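Local coordinates for protein geobacter metallireducens SMUG1 (Geobacter metallireducens, PDB 5H9I) that is a SMUG1 protein of the UDG-like superfamily and binds xanthine in a pocket of its alpha/beta fold, at residues R38-A43 / G88-P93; V72-V77 / I212-A217; E82-N87 / R130-F135. All coordinates share one frame; numbering follows the deposited sequence.

In the fold
Interactions 2 and 3 are buried, whereas interaction 1 lies partly at the surface. One continuous piece of chain serves all three: 72-77 leads into helix 77-84, whose end supplies 82-87, and the loop then runs on as 88-93. Interactions 1 and 3 touch where Pro40 packs on Ile86 (CB to CG2, 3.7 Å), and interactions 2 and 3 where Val72 meets Leu84. The chemistry follows the place in the fold. Interaction 1 is largely joined through water and glycerol, interaction 2 pairs aromatic packing with hydrogen bonds to xanthine, and interaction 3 joins two helices by apolar side chains alone.

Interaction 1: R38-A43 / G88-P93; sequences REPHVA and GTVTRP. With GOL (glycerol), chain C; BME (beta-mercaptoethanol), chain F.
Glu39 and Pro40, in the first turn of helix 38-48 of this UDG-like alpha/beta fold, face Thr89 and Val90 in the long loop that follows helix 77-84. Direct contact is slight and centres on the proline. Its CD sits 3.3 Å from the carbonyl O of Thr89, and its CG packs 4.0 Å from CG2 of Val90, the two side chains crossing at a slant. Ile86 also touches Pro40, and Phe105 and Val102 pack on Val90, so the proline and Val90 belong to a small apolar patch.

On the outer side the joint is wet. Glu39 has CG anti to its carbonyl carbon (chi1 -67°) and an extended chain beyond, which lays the carboxylate alongside Thr89, both side chains pointing the same way. OE1 of Glu39 stays 3.9 Å from CB of Thr89, and two waters span the gap. Both donate to that one oxygen: the first also accepts from the backbone N of Thr89, and the second lies 2.7 Å from Thr89 OG1.

A glycerol, probably from the crystallisation liquor, bridges the two segments. The backbone N-H groups of Arg38 and Glu39, at the start of the helix, donate to its O2 and O1, with Glu39 N 2.9 Å from glycerol O1. That same O1 donates to the carbonyl O of Thr89 at 2.7 Å. At the far end of the glycerol, O3 is hydrogen-bonded to OG1 of Thr91 at 2.7 Å.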
loop_
_atom_site.group_PDB
_atom_site.type_symbol
_atom_site.label_atom_id
_atom_site.label_comp_id
_atom_site.label_asym_id
_atom_site.label_seq_id
_atom_site.Cartn_x
_atom_site.Cartn_y
_atom_site.Cartn_z
ATOM N N ARG A 38 4.636 9.534 -9.394
ATOM C CA ARG A 38 5.344 10.156 -8.303
ATOM C C ARG A 38 4.642 11.391 -7.734
ATOM O O ARG A 38 4.573 11.534 -6.587
ATOM C CB ARG A 38 6.800 10.448 -8.700
ATOM C CG ARG A 38 7.593 11.014 -7.517
ATOM C CD ARG A 38 9.116 10.952 -7.573
ATOM N NE ARG A 38 9.730 11.330 -6.285
ATOM C CZ ARG A 38 9.809 12.575 -5.847
ATOM N NH1 ARG A 38 9.335 13.547 -6.589
ATOM N NH2 ARG A 38 10.355 12.861 -4.675
ATOM N N GLU A 39 4.092 12.220 -8.594
ATOM C CA GLU A 39 3.464 13.454 -8.149
ATOM C C GLU A 39 2.264 13.136 -7.277
ATOM O O GLU A 39 2.158 13.631 -6.156
ATOM C CB GLU A 39 3.172 14.496 -9.265
ATOM C CG GLU A 39 4.493 14.995 -9.772
ATOM C CD GLU A 39 4.381 16.079 -10.812
ATOM O OE1 GLU A 39 3.295 16.207 -11.357
ATOM O OE2 GLU A 39 5.426 16.768 -10.905
ATOM N N PRO A 40 1.360 12.253 -7.730
ATOM C CA PRO A 40 0.211 11.977 -6.830
ATOM C C PRO A 40 0.644 11.178 -5.568
ATOM O O PRO A 40 0.087 11.395 -4.476
ATOM C CB PRO A 40 -0.773 11.226 -7.677
ATOM C CG PRO A 40 0.018 10.840 -8.900
ATOM C CD PRO A 40 1.100 11.806 -9.114
ATOM N N HIS A 41 1.641 10.320 -5.713
ATOM C CA HIS A 41 2.123 9.582 -4.523
ATOM C C HIS A 41 2.711 10.543 -3.483
ATOM O O HIS A 41 2.373 10.445 -2.312
ATOM C CB HIS A 41 3.163 8.598 -4.965
ATOM C CG HIS A 41 3.709 7.771 -3.841
ATOM N ND1 HIS A 41 2.944 6.796 -3.189
ATOM C CD2 HIS A 41 4.875 7.814 -3.172
ATOM C CE1 HIS A 41 3.671 6.275 -2.219
ATOM N NE2 HIS A 41 4.839 6.875 -2.181
ATOM N N VAL A 42 3.586 11.448 -3.919
ATOM C CA VAL A 42 4.137 12.411 -2.979
ATOM C C VAL A 42 3.083 13.357 -2.427
ATOM O O VAL A 42 3.200 13.796 -1.284
ATOM C CB VAL A 42 5.352 13.120 -3.660
ATOM C CG1 VAL A 42 5.842 14.257 -2.787
ATOM C CG2 VAL A 42 6.479 12.113 -3.908
ATOM N N ALA A 43 2.077 13.743 -3.229
ATOM C CA ALA A 43 0.955 14.446 -2.695
ATOM C C ALA A 43 0.305 13.732 -1.489
ATOM O O ALA A 43 0.028 14.325 -0.474
ATOM C CB ALA A 43 -0.093 14.775 -3.784
ATOM N N GLY A 88 -3.480 13.885 -10.517
ATOM C CA GLY A 88 -2.233 14.399 -11.056
ATOM C C GLY A 88 -1.691 13.580 -12.216
ATOM O O GLY A 88 -2.384 12.719 -12.723
ATOM N N THR A 89 -0.476 13.883 -12.534
ATOM C CA THR A 89 0.297 13.283 -13.691
ATOM C C THR A 89 0.724 11.896 -13.388
ATOM O O THR A 89 1.413 11.640 -12.435
ATOM C CB THR A 89 1.488 14.134 -14.080
ATOM O OG1 THR A 89 0.955 15.410 -14.464
ATOM C CG2 THR A 89 2.308 13.531 -15.257
ATOM N N VAL A 90 0.297 10.969 -14.245
ATOM C CA VAL A 90 0.707 9.580 -14.167
ATOM C C VAL A 90 1.129 9.164 -15.601
ATOM O O VAL A 90 0.275 9.231 -16.493
ATOM C CB VAL A 90 -0.439 8.675 -13.704
ATOM C CG1 VAL A 90 0.014 7.199 -13.661
ATOM C CG2 VAL A 90 -1.049 9.163 -12.340
ATOM N N THR A 91 2.355 8.755 -15.673
ATOM C CA THR A 91 2.860 8.280 -16.980
ATOM C C THR A 91 2.796 6.773 -17.062
ATOM O O THR A 91 2.609 6.096 -16.088
ATOM C CB THR A 91 4.288 8.773 -17.207
ATOM O OG1 THR A 91 5.230 8.391 -16.209
ATOM C CG2 THR A 91 4.309 10.257 -17.306
ATOM N N ARG A 92 3.092 6.176 -18.230
ATOM C CA ARG A 92 2.990 4.733 -18.345
ATOM C C ARG A 92 4.286 4.051 -18.026
ATOM O O ARG A 92 5.392 4.490 -18.439
ATOM C CB ARG A 92 2.446 4.344 -19.765
ATOM C CG ARG A 92 1.110 4.909 -20.086
ATOM C CD ARG A 92 0.659 4.649 -21.537
ATOM N NE ARG A 92 -0.605 5.345 -21.698
ATOM C CZ ARG A 92 -1.778 4.846 -21.351
ATOM N NH1 ARG A 92 -1.944 3.592 -21.049
ATOM N NH2 ARG A 92 -2.813 5.627 -21.473
ATOM N N PRO A 93 4.230 2.905 -17.332
ATOM C CA PRO A 93 5.453 2.210 -16.980
ATOM C C PRO A 93 6.189 1.661 -18.267
ATOM O O PRO A 93 5.503 1.204 -19.195
ATOM C CB PRO A 93 4.998 1.015 -16.135
ATOM C CG PRO A 93 3.559 0.827 -16.498
ATOM C CD PRO A 93 3.015 2.164 -16.925
HETATM C C1 GOL C . 4.886 12.335 -12.505
HETATM O O1 GOL C . 3.824 12.140 -11.444
HETATM C C2 GOL C . 5.265 11.016 -13.060
HETATM O O2 GOL C . 5.903 10.254 -12.041
HETATM C C3 GOL C . 6.317 11.293 -14.169
HETATM O O3 GOL C . 6.698 10.072 -14.748
HETATM C C1 BME F . -4.005 10.902 -15.868
HETATM C C2 BME F . -2.880 10.977 -16.878
HETATM O O1 BME F . -3.445 10.755 -14.588
HETATM S S2 BME F . -1.580 11.982 -16.384
HETATM O O HOH W 1 0.772 15.983 -10.986
HETATM O O HOH W 2 3.073 16.970 -13.908
#

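Interaction 2: V72-V77 / I212-A217; sequences VPFGEV and IHPSPA. With XAN (xanthine), chain B.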
loop_
_atom_site.group_PDB
_atom_site.type_symbol
_atom_site.label_atom_id
_atom_site.label_comp_id
_atom_site.label_asym_id
_atom_site.label_seq_id
_atom_site.Cartn_x
_atom_site.Cartn_y
_atom_site.Cartn_z
ATOM N N VAL A 72 -1.608 5.869 -4.975
ATOM C CA VAL A 72 -2.067 5.877 -3.622
ATOM C C VAL A 72 -2.431 4.528 -3.153
ATOM O O VAL A 72 -3.098 3.814 -3.930
ATOM C CB VAL A 72 -3.239 6.798 -3.503
ATOM C CG1 VAL A 72 -3.858 6.756 -2.103
ATOM C CG2 VAL A 72 -2.861 8.242 -3.868
ATOM N N PRO A 73 -1.965 4.013 -2.004
ATOM C CA PRO A 73 -2.378 2.668 -1.532
ATOM C C PRO A 73 -3.899 2.502 -1.507
ATOM O O PRO A 73 -4.646 3.396 -1.137
ATOM C CB PRO A 73 -1.814 2.557 -0.094
ATOM C CG PRO A 73 -0.809 3.670 -0.031
ATOM C CD PRO A 73 -1.167 4.744 -1.010
ATOM N N PHE A 74 -4.309 1.314 -2.011
ATOM C CA PHE A 74 -5.775 1.021 -2.157
ATOM C C PHE A 74 -6.502 2.108 -2.901
ATOM O O PHE A 74 -7.648 2.366 -2.698
ATOM C CB PHE A 74 -6.392 0.789 -0.739
ATOM C CG PHE A 74 -5.896 -0.468 -0.047
ATOM C CD1 PHE A 74 -6.536 -1.710 -0.294
ATOM C CD2 PHE A 74 -4.815 -0.419 0.795
ATOM C CE1 PHE A 74 -6.107 -2.800 0.395
ATOM C CE2 PHE A 74 -4.392 -1.526 1.468
ATOM C CZ PHE A 74 -5.047 -2.687 1.254
ATOM N N GLY A 75 -5.793 2.767 -3.845
ATOM C CA GLY A 75 -6.198 4.038 -4.358
ATOM C C GLY A 75 -7.145 3.965 -5.537
ATOM O O GLY A 75 -6.791 4.325 -6.657
ATOM N N GLU A 76 -8.352 3.573 -5.246
ATOM C CA GLU A 76 -9.452 3.563 -6.219
ATOM C C GLU A 76 -9.541 5.004 -6.756
ATOM O O GLU A 76 -9.535 5.999 -5.995
ATOM C CB GLU A 76 -10.724 3.070 -5.591
ATOM C CG GLU A 76 -11.909 2.903 -6.625
ATOM C CD GLU A 76 -13.071 3.769 -6.374
ATOM O OE1 GLU A 76 -13.082 4.701 -5.493
ATOM O OE2 GLU A 76 -14.104 3.589 -7.114
ATOM N N VAL A 77 -9.761 5.176 -8.064
ATOM C CA VAL A 77 -9.664 6.479 -8.676
ATOM C C VAL A 77 -10.620 7.460 -8.094
ATOM O O VAL A 77 -10.229 8.592 -7.728
ATOM C CB VAL A 77 -9.770 6.372 -10.262
ATOM C CG1 VAL A 77 -9.803 7.743 -10.878
ATOM C CG2 VAL A 77 -8.639 5.519 -10.768
ATOM N N ILE A 212 -9.012 -8.301 8.333
ATOM C CA ILE A 212 -9.412 -9.008 7.106
ATOM C C ILE A 212 -9.101 -8.085 5.899
ATOM O O ILE A 212 -9.400 -6.884 5.923
ATOM C CB ILE A 212 -10.901 -9.382 7.218
ATOM C CG1 ILE A 212 -11.363 -10.111 6.027
ATOM C CG2 ILE A 212 -11.729 -8.206 7.600
ATOM C CD1 ILE A 212 -12.778 -10.734 6.326
ATOM N N HIS A 213 -8.678 -8.703 4.812
ATOM C CA HIS A 213 -8.500 -7.965 3.573
ATOM C C HIS A 213 -9.850 -7.747 2.900
ATOM O O HIS A 213 -10.723 -8.620 2.933
ATOM C CB HIS A 213 -7.590 -8.766 2.676
ATOM C CG HIS A 213 -7.104 -8.010 1.503
ATOM N ND1 HIS A 213 -7.923 -7.716 0.434
ATOM C CD2 HIS A 213 -5.903 -7.448 1.247
ATOM C CE1 HIS A 213 -7.228 -7.018 -0.446
ATOM N NE2 HIS A 213 -6.008 -6.889 0.006
ATOM N N PRO A 214 -10.061 -6.587 2.309
ATOM C CA PRO A 214 -11.380 -6.216 1.755
ATOM C C PRO A 214 -11.726 -6.872 0.408
ATOM O O PRO A 214 -12.848 -6.579 -0.014
ATOM C CB PRO A 214 -11.292 -4.660 1.664
ATOM C CG PRO A 214 -9.850 -4.372 1.451
ATOM C CD PRO A 214 -9.170 -5.367 2.356
ATOM N N SER A 215 -10.841 -7.600 -0.197
ATOM C CA SER A 215 -11.171 -8.157 -1.542
ATOM C C SER A 215 -12.334 -9.128 -1.514
ATOM O O SER A 215 -12.603 -9.827 -0.509
ATOM C CB SER A 215 -10.024 -8.665 -2.348
ATOM O OG SER A 215 -9.941 -9.992 -2.267
ATOM N N PRO A 216 -13.026 -9.177 -2.608
ATOM C CA PRO A 216 -14.025 -10.244 -2.726
ATOM C C PRO A 216 -13.520 -11.654 -2.594
ATOM O O PRO A 216 -14.372 -12.538 -2.545
ATOM C CB PRO A 216 -14.606 -9.963 -4.081
ATOM C CG PRO A 216 -14.498 -8.515 -4.302
ATOM C CD PRO A 216 -13.207 -8.118 -3.631
ATOM N N ALA A 217 -12.244 -11.904 -2.567
ATOM C CA ALA A 217 -11.749 -13.280 -2.396
ATOM C C ALA A 217 -11.982 -13.828 -0.999
ATOM O O ALA A 217 -11.778 -15.000 -0.788
ATOM C CB ALA A 217 -10.324 -13.335 -2.869
HETATM N N9 XAN B . -5.807 -3.497 -3.449
HETATM C C4 XAN B . -4.721 -3.054 -2.881
HETATM N N3 XAN B . -4.062 -1.898 -2.890
HETATM C C2 XAN B . -3.006 -1.773 -2.219
HETATM O O2 XAN B . -2.401 -0.735 -2.288
HETATM N N1 XAN B . -2.529 -2.736 -1.416
HETATM C C6 XAN B . -3.090 -3.900 -1.292
HETATM O O6 XAN B . -2.629 -4.817 -0.603
HETATM C C5 XAN B . -4.224 -4.133 -2.072
HETATM N N7 XAN B . -5.035 -5.170 -2.213
HETATM C C8 XAN B . -5.994 -4.784 -3.039
#
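Phe74 brings its CE1 to 4.1 Å from NE2 of His213, which comes in at the edge of the phenyl ring. The two ring planes are turned 47° apart, so they meet obliquely, and CG of Pro214 closes in on the same CE1 at 4.2 Å. Xanthine makes this the dense part of the contact. It lies over one face of the Phe74 ring, with CE1 of Phe74 only 3.4 Å from xanthine C5, while the backbone N of Phe74, in the type II turn from Val72 to Gly75, gives O2 of xanthine a nearly straight hydrogen bond of 2.8 Å.

His213 reaches the ligand from its edge. With CG anti to the backbone N (chi1 -168°), the imidazole is carried forward so that NE2 donates to xanthine N7 at 3.0 Å, a bond bent to 137°. The rotation of the ring is fixed from behind: Ser215 N donates to ND1 of His213 at 3.0 Å, close to the imidazole plane, and Pro214 CD sits over one imidazole face.

Beyond Ser215 the chain loosens toward solvent. Its OG accepts from Ala217 N at 3.0 Å in an ST turn, and Pro216 and Ala217 are exposed. Phe74 and His213 form one part of the xanthine pocket, with Asn139, Glu111 and Met60 N as further hydrogen-bond partners; the His-Pro-Ser-Pro sequence is of the kind found in the corresponding loop of UDG-like proteins.

Interaction 3: E82-N87 / R130-F135; sequences EWLGIN and RFFARF. With LEA (pentanoic acid), chain H; IPA (isopropyl alcohol), chain G.
Trp83 and Leu84, at the C-terminal end of helix 77-84, pack against Phe131 and Phe132 of helix 128-132 in a buried helix-to-helix contact. The closer pair is Leu84 with Phe132: methyl CD2 of the leucine comes 3.7 Å from CE2 of the phenylalanine, at the edge of the ring and near its plane, and the two side chains cross at about a right angle. Beside it, the indole of Trp83 turns its edge to Phe131, with CH2 4.5 Å from Phe131 CB, while NE1 of Trp83 finds its acceptor in Gly126 O.

The phenylalanines brace one another. CD2 of Phe131 lies over the centre of the Phe132 ring, and Phe135 CB sits above a face of the Phe131 ring. Phe131 O collects two backbone bonds, from Phe135 N at 2.9 Å and Arg134 N at 3.1 Å.

The polar end of Arg130 leads away from helix 77-84. Its chain is bent at chi3 (67°), and its NH1 gives O1 of the bound pentanoic acid a nearly straight bond of 2.7 Å (173°); NH1 also bonds to Phe125 O. Arg134 belongs to the same pentanoic acid pocket. With no hydrogen bond or salt bridge between 82-87 and 130-135, the two segments meet through apolar packing, while the bond from Arg130 to pentanoic acid points away from it.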
loop_
_atom_site.group_PDB
_atom_site.type_symbol
_atom_site.label_atom_id
_atom_site.label_comp_id
_atom_site.label_asym_id
_atom_site.label_seq_id
_atom_site.Cartn_x
_atom_site.Cartn_y
_atom_site.Cartn_z
ATOM N N GLU A 82 -12.029 12.334 -5.260
ATOM C CA GLU A 82 -13.197 12.982 -4.647
ATOM C C GLU A 82 -12.935 13.202 -3.160
ATOM O O GLU A 82 -13.350 14.247 -2.645
ATOM C CB GLU A 82 -14.475 12.130 -4.824
ATOM C CG GLU A 82 -14.872 12.065 -6.315
ATOM C CD GLU A 82 -16.009 11.042 -6.648
ATOM O OE1 GLU A 82 -16.555 10.360 -5.726
ATOM O OE2 GLU A 82 -16.343 10.894 -7.886
ATOM N N TRP A 83 -12.318 12.255 -2.466
ATOM C CA TRP A 83 -12.219 12.384 -1.004
ATOM C C TRP A 83 -10.863 12.976 -0.667
ATOM O O TRP A 83 -10.828 13.911 0.164
ATOM C CB TRP A 83 -12.419 11.031 -0.339
ATOM C CG TRP A 83 -12.657 11.242 1.156
ATOM C CD1 TRP A 83 -13.666 12.019 1.718
ATOM C CD2 TRP A 83 -11.971 10.634 2.215
ATOM N NE1 TRP A 83 -13.567 11.933 3.100
ATOM C CE2 TRP A 83 -12.549 11.126 3.434
ATOM C CE3 TRP A 83 -10.822 9.813 2.300
ATOM C CZ2 TRP A 83 -12.088 10.702 4.665
ATOM C CZ3 TRP A 83 -10.351 9.468 3.507
ATOM C CH2 TRP A 83 -11.017 9.931 4.689
ATOM N N LEU A 84 -9.795 12.471 -1.235
ATOM C CA LEU A 84 -8.471 12.925 -0.878
ATOM C C LEU A 84 -8.120 14.205 -1.622
ATOM O O LEU A 84 -7.193 14.929 -1.250
ATOM C CB LEU A 84 -7.410 11.834 -1.092
ATOM C CG LEU A 84 -7.540 10.580 -0.279
ATOM C CD1 LEU A 84 -6.489 9.532 -0.626
ATOM C CD2 LEU A 84 -7.528 10.926 1.241
ATOM N N GLY A 85 -8.787 14.455 -2.734
ATOM C CA GLY A 85 -8.432 15.608 -3.551
ATOM C C GLY A 85 -7.189 15.550 -4.272
ATOM O O GLY A 85 -6.550 16.612 -4.539
ATOM N N ILE A 86 -6.788 14.375 -4.702
ATOM C CA ILE A 86 -5.576 14.167 -5.453
ATOM C C ILE A 86 -5.890 13.717 -6.871
ATOM O O ILE A 86 -6.651 12.815 -7.050
ATOM C CB ILE A 86 -4.699 13.124 -4.731
ATOM C CG1 ILE A 86 -4.151 13.730 -3.435
ATOM C CG2 ILE A 86 -3.508 12.703 -5.608
ATOM C CD1 ILE A 86 -3.376 12.712 -2.610
ATOM N N ASN A 87 -5.351 14.390 -7.871
ATOM C CA ASN A 87 -5.513 14.011 -9.271
ATOM C C ASN A 87 -4.404 14.678 -10.009
ATOM O O ASN A 87 -4.386 15.885 -10.088
ATOM C CB ASN A 87 -6.837 14.596 -9.800
ATOM C CG ASN A 87 -7.094 14.259 -11.266
ATOM O OD1 ASN A 87 -6.178 13.963 -11.975
ATOM N ND2 ASN A 87 -8.327 14.235 -11.657
ATOM N N ARG A 130 -9.643 14.090 9.986
ATOM C CA ARG A 130 -9.944 13.292 11.193
ATOM C C ARG A 130 -9.300 11.909 11.193
ATOM O O ARG A 130 -8.908 11.440 12.267
ATOM C CB ARG A 130 -11.393 13.192 11.400
ATOM C CG ARG A 130 -12.070 14.535 11.674
ATOM C CD ARG A 130 -13.507 14.451 12.157
ATOM N NE ARG A 130 -13.492 13.834 13.513
ATOM C CZ ARG A 130 -13.764 12.572 13.889
ATOM N NH1 ARG A 130 -14.093 11.607 13.061
ATOM N NH2 ARG A 130 -13.764 12.326 15.212
ATOM N N PHE A 131 -9.125 11.320 10.005
ATOM C CA PHE A 131 -8.409 10.034 9.866
ATOM C C PHE A 131 -6.952 10.133 10.048
ATOM O O PHE A 131 -6.328 9.513 10.876
ATOM C CB PHE A 131 -8.835 9.344 8.536
ATOM C CG PHE A 131 -8.193 8.049 8.338
ATOM C CD1 PHE A 131 -8.552 6.949 9.117
ATOM C CD2 PHE A 131 -7.230 7.875 7.364
ATOM C CE1 PHE A 131 -7.893 5.740 8.869
ATOM C CE2 PHE A 131 -6.647 6.693 7.125
ATOM C CZ PHE A 131 -6.991 5.568 7.870
ATOM N N PHE A 132 -6.339 11.034 9.253
ATOM C CA PHE A 132 -4.916 11.105 9.205
ATOM C C PHE A 132 -4.330 11.782 10.409
ATOM O O PHE A 132 -3.101 11.740 10.624
ATOM C CB PHE A 132 -4.415 11.721 7.884
ATOM C CG PHE A 132 -4.741 10.861 6.642
ATOM C CD1 PHE A 132 -4.036 9.709 6.446
ATOM C CD2 PHE A 132 -5.704 11.243 5.748
ATOM C CE1 PHE A 132 -4.302 8.933 5.327
ATOM C CE2 PHE A 132 -6.005 10.464 4.635
ATOM C CZ PHE A 132 -5.255 9.346 4.460
ATOM N N ALA A 133 -5.176 12.385 11.239
ATOM C CA ALA A 133 -4.671 12.851 12.532
ATOM C C ALA A 133 -4.025 11.708 13.278
ATOM O O ALA A 133 -3.039 11.948 14.024
ATOM C CB ALA A 133 -5.800 13.381 13.346
ATOM N N ARG A 134 -4.533 10.489 13.157
ATOM C CA ARG A 134 -4.034 9.363 13.937
ATOM C C ARG A 134 -3.591 8.165 13.120
ATOM O O ARG A 134 -2.944 7.322 13.638
ATOM C CB ARG A 134 -5.088 8.871 14.932
ATOM C CG ARG A 134 -5.483 9.796 16.074
ATOM C CD ARG A 134 -6.537 9.047 16.934
ATOM N NE ARG A 134 -7.885 9.319 16.505
ATOM C CZ ARG A 134 -8.900 8.468 16.488
ATOM N NH1 ARG A 134 -8.745 7.227 16.830
ATOM N NH2 ARG A 134 -10.093 8.919 16.109
ATOM N N PHE A 135 -3.995 8.100 11.851
ATOM C CA PHE A 135 -3.790 6.917 11.050
ATOM C C PHE A 135 -2.961 7.222 9.783
ATOM O O PHE A 135 -2.907 8.365 9.304
ATOM C CB PHE A 135 -5.148 6.342 10.625
ATOM C CG PHE A 135 -5.957 5.781 11.761
ATOM C CD1 PHE A 135 -6.756 6.583 12.450
ATOM C CD2 PHE A 135 -5.793 4.442 12.144
ATOM C CE1 PHE A 135 -7.521 6.100 13.480
ATOM C CE2 PHE A 135 -6.501 3.938 13.172
ATOM C CZ PHE A 135 -7.326 4.745 13.839
HETATM C C2 LEA H . -13.977 8.121 14.064
HETATM O O2 LEA H . -14.068 7.099 13.431
HETATM C C3 LEA H . -13.034 8.150 15.183
HETATM C C4 LEA H . -13.867 8.399 16.373
HETATM C C5 LEA H . -13.791 9.802 16.876
HETATM C C6 LEA H . -14.434 10.001 18.276
HETATM O O1 LEA H . -14.665 9.089 13.819
HETATM C C1 IPA G . -12.175 16.542 -5.340
HETATM C C2 IPA G . -11.604 17.598 -4.472
HETATM C C3 IPA G . -12.127 18.968 -4.959
HETATM O O2 IPA G . -11.798 17.216 -3.051
#